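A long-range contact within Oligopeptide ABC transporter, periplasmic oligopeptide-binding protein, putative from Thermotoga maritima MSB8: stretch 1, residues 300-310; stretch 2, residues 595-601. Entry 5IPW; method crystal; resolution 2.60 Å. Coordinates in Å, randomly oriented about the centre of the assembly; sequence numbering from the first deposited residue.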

ATOM      1  N   GLN A 300      -9.485 -15.665   3.755  1.00 36.20           N
ATOM      2  CA  GLN A 300      -9.552 -14.645   2.727  1.00 38.16           C
ATOM      3  C   GLN A 300      -9.827 -13.298   3.342  1.00 39.18           C
ATOM      4  O   GLN A 300     -10.501 -13.182   4.361  1.00 38.78           O
ATOM      5  CB  GLN A 300     -10.634 -14.970   1.692  1.00 40.31           C
ATOM      6  CG  GLN A 300     -10.591 -14.075   0.464  1.00 41.58           C
ATOM      7  CD  GLN A 300     -11.370 -14.633  -0.724  1.00 41.77           C
ATOM      8  OE1 GLN A 300     -11.510 -15.843  -0.886  1.00 40.07           O
ATOM      9  NE2 GLN A 300     -11.867 -13.739  -1.570  1.00 42.83           N
ATOM     10  N   TRP A 301      -9.263 -12.282   2.714  1.00 42.50           N
ATOM     11  CA  TRP A 301      -9.512 -10.902   3.074  1.00 45.25           C
ATOM     12  C   TRP A 301     -10.101 -10.144   1.894  1.00 50.01           C
ATOM     13  O   TRP A 301     -10.928  -9.246   2.077  1.00 51.16           O
ATOM     14  CB  TRP A 301      -8.202 -10.238   3.497  1.00 44.71           C
ATOM     15  CG  TRP A 301      -8.288  -8.753   3.628  1.00 43.83           C
ATOM     16  CD1 TRP A 301      -8.813  -8.055   4.667  1.00 44.34           C
ATOM     17  CD2 TRP A 301      -7.826  -7.785   2.685  1.00 45.33           C
ATOM     18  NE1 TRP A 301      -8.709  -6.703   4.433  1.00 44.87           N
ATOM     19  CE2 TRP A 301      -8.112  -6.510   3.220  1.00 44.58           C
ATOM     20  CE3 TRP A 301      -7.192  -7.871   1.437  1.00 45.65           C
ATOM     21  CZ2 TRP A 301      -7.791  -5.325   2.555  1.00 46.77           C
ATOM     22  CZ3 TRP A 301      -6.867  -6.690   0.771  1.00 45.53           C
ATOM     23  CH2 TRP A 301      -7.169  -5.433   1.333  1.00 46.55           C
ATOM     24  N   ARG A 302      -9.687 -10.517   0.687  1.00 53.05           N
ATOM     25  CA  ARG A 302      -9.839  -9.652  -0.465  1.00 54.48           C
ATOM     26  C   ARG A 302     -11.232  -9.023  -0.573  1.00 58.06           C
ATOM     27  O   ARG A 302     -11.376  -7.795  -0.464  1.00 61.95           O
ATOM     28  CB  ARG A 302      -9.481 -10.390  -1.747  1.00 52.08           C
ATOM     29  CG  ARG A 302      -9.448  -9.470  -2.951  1.00 51.05           C
ATOM     30  CD  ARG A 302      -8.714 -10.109  -4.108  1.00 51.35           C
ATOM     31  NE  ARG A 302      -8.804  -9.309  -5.328  1.00 50.98           N
ATOM     32  CZ  ARG A 302      -8.162  -8.163  -5.542  1.00 48.27           C
ATOM     33  NH1 ARG A 302      -7.379  -7.640  -4.616  1.00 48.59           N
ATOM     34  NH2 ARG A 302      -8.309  -7.526  -6.696  1.00 49.08           N
ATOM     35  N   HIS A 303     -12.260  -9.832  -0.783  1.00 54.55           N
ATOM     36  CA  HIS A 303     -13.590  -9.240  -0.953  1.00 52.95           C
ATOM     37  C   HIS A 303     -14.346  -9.139   0.352  1.00 55.40           C
ATOM     38  O   HIS A 303     -15.221  -8.296   0.493  1.00 61.29           O
ATOM     39  CB  HIS A 303     -14.356  -9.986  -2.018  1.00 49.30           C
ATOM     40  CG  HIS A 303     -13.667  -9.940  -3.339  1.00 47.08           C
ATOM     41  ND1 HIS A 303     -13.342  -8.752  -3.956  1.00 45.06           N
ATOM     42  CD2 HIS A 303     -13.184 -10.923  -4.133  1.00 45.50           C
ATOM     43  CE1 HIS A 303     -12.720  -9.006  -5.092  1.00 44.90           C
ATOM     44  NE2 HIS A 303     -12.609 -10.316  -5.221  1.00 44.85           N
ATOM     45  N   ILE A 304     -13.954  -9.976   1.308  1.00 58.43           N
ATOM     46  CA  ILE A 304     -14.457  -9.944   2.681  1.00 57.07           C
ATOM     47  C   ILE A 304     -14.241  -8.566   3.331  1.00 59.28           C
ATOM     48  O   ILE A 304     -15.139  -8.042   3.993  1.00 57.47           O
ATOM     49  CB  ILE A 304     -13.745 -11.006   3.567  1.00 54.76           C
ATOM     50  CG1 ILE A 304     -13.600 -12.366   2.866  1.00 51.59           C
ATOM     51  CG2 ILE A 304     -14.477 -11.187   4.888  1.00 56.43           C
ATOM     52  CD1 ILE A 304     -14.865 -12.903   2.243  1.00 51.77           C
ATOM     53  N   GLY A 305     -13.049  -7.997   3.130  1.00 63.41           N
ATOM     54  CA  GLY A 305     -12.617  -6.756   3.795  1.00 69.02           C
ATOM     55  C   GLY A 305     -13.198  -5.434   3.293  1.00 76.78           C
ATOM     56  O   GLY A 305     -13.035  -4.400   3.949  1.00 79.84           O
ATOM     57  N   GLY A 306     -13.844  -5.448   2.128  1.00 82.16           N
ATOM     58  CA  GLY A 306     -14.624  -4.293   1.647  1.00 82.42           C
ATOM     59  C   GLY A 306     -16.071  -4.363   2.113  1.00 82.19           C
ATOM     60  O   GLY A 306     -16.686  -3.343   2.426  1.00 77.23           O
ATOM     61  N   LEU A 307     -16.605  -5.582   2.148  1.00 86.38           N
ATOM     62  CA  LEU A 307     -17.934  -5.855   2.681  1.00 90.46           C
ATOM     63  C   LEU A 307     -17.993  -5.608   4.192  1.00 92.81           C
ATOM     64  O   LEU A 307     -18.984  -5.076   4.696  1.00 98.87           O
ATOM     65  CB  LEU A 307     -18.350  -7.302   2.370  1.00 92.70           C
ATOM     66  CG  LEU A 307     -18.431  -7.713   0.890  1.00 94.35           C
ATOM     67  CD1 LEU A 307     -18.746  -9.197   0.758  1.00 94.78           C
ATOM     68  CD2 LEU A 307     -19.453  -6.880   0.127  1.00 94.86           C
ATOM     69  N   GLY A 308     -16.929  -5.977   4.905  1.00 90.70           N
ATOM     70  CA  GLY A 308     -16.838  -5.759   6.354  1.00 92.85           C
ATOM     71  C   GLY A 308     -16.828  -4.306   6.829  1.00 96.61           C
ATOM     72  O   GLY A 308     -16.994  -4.041   8.027  1.00 93.09           O
ATOM     73  N   ALA A 309     -16.610  -3.367   5.907  1.00101.77           N
ATOM     74  CA  ALA A 309     -16.793  -1.940   6.192  1.00103.69           C
ATOM     75  C   ALA A 309     -18.254  -1.650   6.544  1.00106.21           C
ATOM     76  O   ALA A 309     -18.536  -0.922   7.499  1.00107.30           O
ATOM     77  CB  ALA A 309     -16.356  -1.096   5.002  1.00102.31           C
ATOM     78  N   GLY A 310     -19.171  -2.234   5.767  1.00107.31           N
ATOM     79  CA  GLY A 310     -20.612  -2.124   6.009  1.00103.06           C
ATOM     80  C   GLY A 310     -21.060  -2.911   7.230  1.00100.90           C
ATOM     81  O   GLY A 310     -20.684  -4.075   7.404  1.00 92.73           O
ATOM     82  N   ASP A 595     -10.784   2.511   9.466  1.00 71.50           N
ATOM     83  CA  ASP A 595     -11.903   1.598   9.202  1.00 74.88           C
ATOM     84  C   ASP A 595     -11.471   0.155   9.438  1.00 74.01           C
ATOM     85  O   ASP A 595     -10.319  -0.208   9.208  1.00 75.16           O
ATOM     86  CB  ASP A 595     -12.388   1.692   7.748  1.00 78.18           C
ATOM     87  CG  ASP A 595     -12.982   3.037   7.405  1.00 81.06           C
ATOM     88  OD1 ASP A 595     -12.270   4.052   7.545  1.00 81.55           O
ATOM     89  OD2 ASP A 595     -14.152   3.073   6.970  1.00 86.62           O
ATOM     90  N   LEU A 596     -12.402  -0.673   9.883  1.00 70.59           N
ATOM     91  CA  LEU A 596     -12.131  -2.090   9.988  1.00 65.81           C
ATOM     92  C   LEU A 596     -12.145  -2.640   8.572  1.00 64.13           C
ATOM     93  O   LEU A 596     -13.015  -2.289   7.784  1.00 69.31           O
ATOM     94  CB  LEU A 596     -13.189  -2.783  10.852  1.00 68.01           C
ATOM     95  CG  LEU A 596     -12.715  -3.867  11.822  1.00 68.22           C
ATOM     96  CD1 LEU A 596     -11.645  -3.368  12.784  1.00 68.06           C
ATOM     97  CD2 LEU A 596     -13.912  -4.370  12.605  1.00 68.17           C
ATOM     98  N   SER A 597     -11.156  -3.469   8.252  1.00 61.24           N
ATOM     99  CA  SER A 597     -11.059  -4.145   6.958  1.00 57.61           C
ATOM    100  C   SER A 597     -10.805  -5.617   7.246  1.00 54.46           C
ATOM    101  O   SER A 597      -9.684  -6.098   7.100  1.00 56.28           O
ATOM    102  CB  SER A 597      -9.915  -3.552   6.127  1.00 58.16           C
ATOM    103  OG  SER A 597      -9.882  -4.120   4.828  1.00 56.92           O
ATOM    104  N   PRO A 598     -11.849  -6.333   7.676  1.00 50.42           N
ATOM    105  CA  PRO A 598     -11.655  -7.632   8.293  1.00 48.40           C
ATOM    106  C   PRO A 598     -11.396  -8.769   7.320  1.00 46.57           C
ATOM    107  O   PRO A 598     -11.742  -8.695   6.141  1.00 47.75           O
ATOM    108  CB  PRO A 598     -12.979  -7.865   9.018  1.00 48.97           C
ATOM    109  CG  PRO A 598     -13.973  -7.185   8.152  1.00 50.03           C
ATOM    110  CD  PRO A 598     -13.271  -5.953   7.647  1.00 50.96           C
ATOM    111  N   ALA A 599     -10.788  -9.818   7.849  1.00 43.10           N
ATOM    112  CA  ALA A 599     -10.542 -11.035   7.107  1.00 42.26           C
ATOM    113  C   ALA A 599     -11.101 -12.160   7.935  1.00 41.12           C
ATOM    114  O   ALA A 599     -11.457 -11.966   9.100  1.00 40.22           O
ATOM    115  CB  ALA A 599      -9.048 -11.235   6.904  1.00 41.57           C
ATOM    116  N   ILE A 600     -11.179 -13.338   7.343  1.00 41.13           N
ATOM    117  CA  ILE A 600     -11.539 -14.517   8.103  1.00 41.99           C
ATOM    118  C   ILE A 600     -10.537 -15.616   7.848  1.00 39.19           C
ATOM    119  O   ILE A 600      -9.903 -15.662   6.796  1.00 37.24           O
ATOM    120  CB  ILE A 600     -12.974 -15.011   7.804  1.00 45.27           C
ATOM    121  CG1 ILE A 600     -13.090 -15.622   6.405  1.00 49.23           C
ATOM    122  CG2 ILE A 600     -13.965 -13.869   7.969  1.00 46.10           C
ATOM    123  CD1 ILE A 600     -14.412 -16.334   6.171  1.00 51.17           C
ATOM    124  N   ALA A 601     -10.394 -16.478   8.845  1.00 37.59           N
ATOM    125  CA  ALA A 601      -9.569 -17.654   8.746  1.00 38.12           C
ATOM    126  C   ALA A 601     -10.255 -18.750   9.529  1.00 37.99           C
ATOM    127  O   ALA A 601     -10.653 -18.543  10.656  1.00 37.94           O
ATOM    128  CB  ALA A 601      -8.193 -17.378   9.326  1.00 38.56           C
TER

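The two stretches belong to one chain, and the residues that touch are at least 287 positions apart. Together they bury about 470 Å² of surface.

At one end the contact is a short antiparallel bridge. Gln 300 and Ile 600 form a hydrogen-bonded pair. Gln 300 N donates to Ile 600 O at 3.1 Å, and Ile 600 N donates to Gln 300 O, also at 3.1 Å. Each residue therefore has both its backbone N and its backbone O satisfied by the other. The amide end of the Gln 300 side chain leads away and is hydrogen-bonded elsewhere in the structure.

After the bridge, stretch 1 turns into a short helical segment. Gly 305 N is satisfied within the stretch, by Trp 301 O at 2.7 Å. Gly 305 N also lies 3.4 Å from Pro 598 O, but the angle is too poor for a hydrogen bond.

The side-chain polar contacts centre on Ser 597. The indole Trp 301 NE1 donates to Ser 597 OG at 2.9 Å. Trp 301 NE1 also makes a weak hydrogen bond to Ser 597 O, again at 2.9 Å. The serine hydroxyl in turn donates: Ser 597 OG reaches Gly 305 O at 3.3 Å. It thus accepts from a side chain and gives to a backbone carbonyl, linking the indole to the helical segment.

Apolar contacts fill in around these bonds. Trp 301 CB lies 3.6 Å from Ala 599 CB, which sits at the edge of the indole ring. Ile 304 points toward stretch 2, and Ile 304 CG2 is 4.1 Å from Ile 600 CG2.

Gly 305 and Gly 308 come close to Pro 598. Gly 305 CA is 3.2 Å from Pro 598 O; a CB on Gly 305 would be tight against Ser 597 OG and Pro 598 O, and it would clash with Trp 301 NE1 of its own stretch. Gly 308 CA packs 3.7 Å from Pro 598 CG, where a CB would clash with the proline ring.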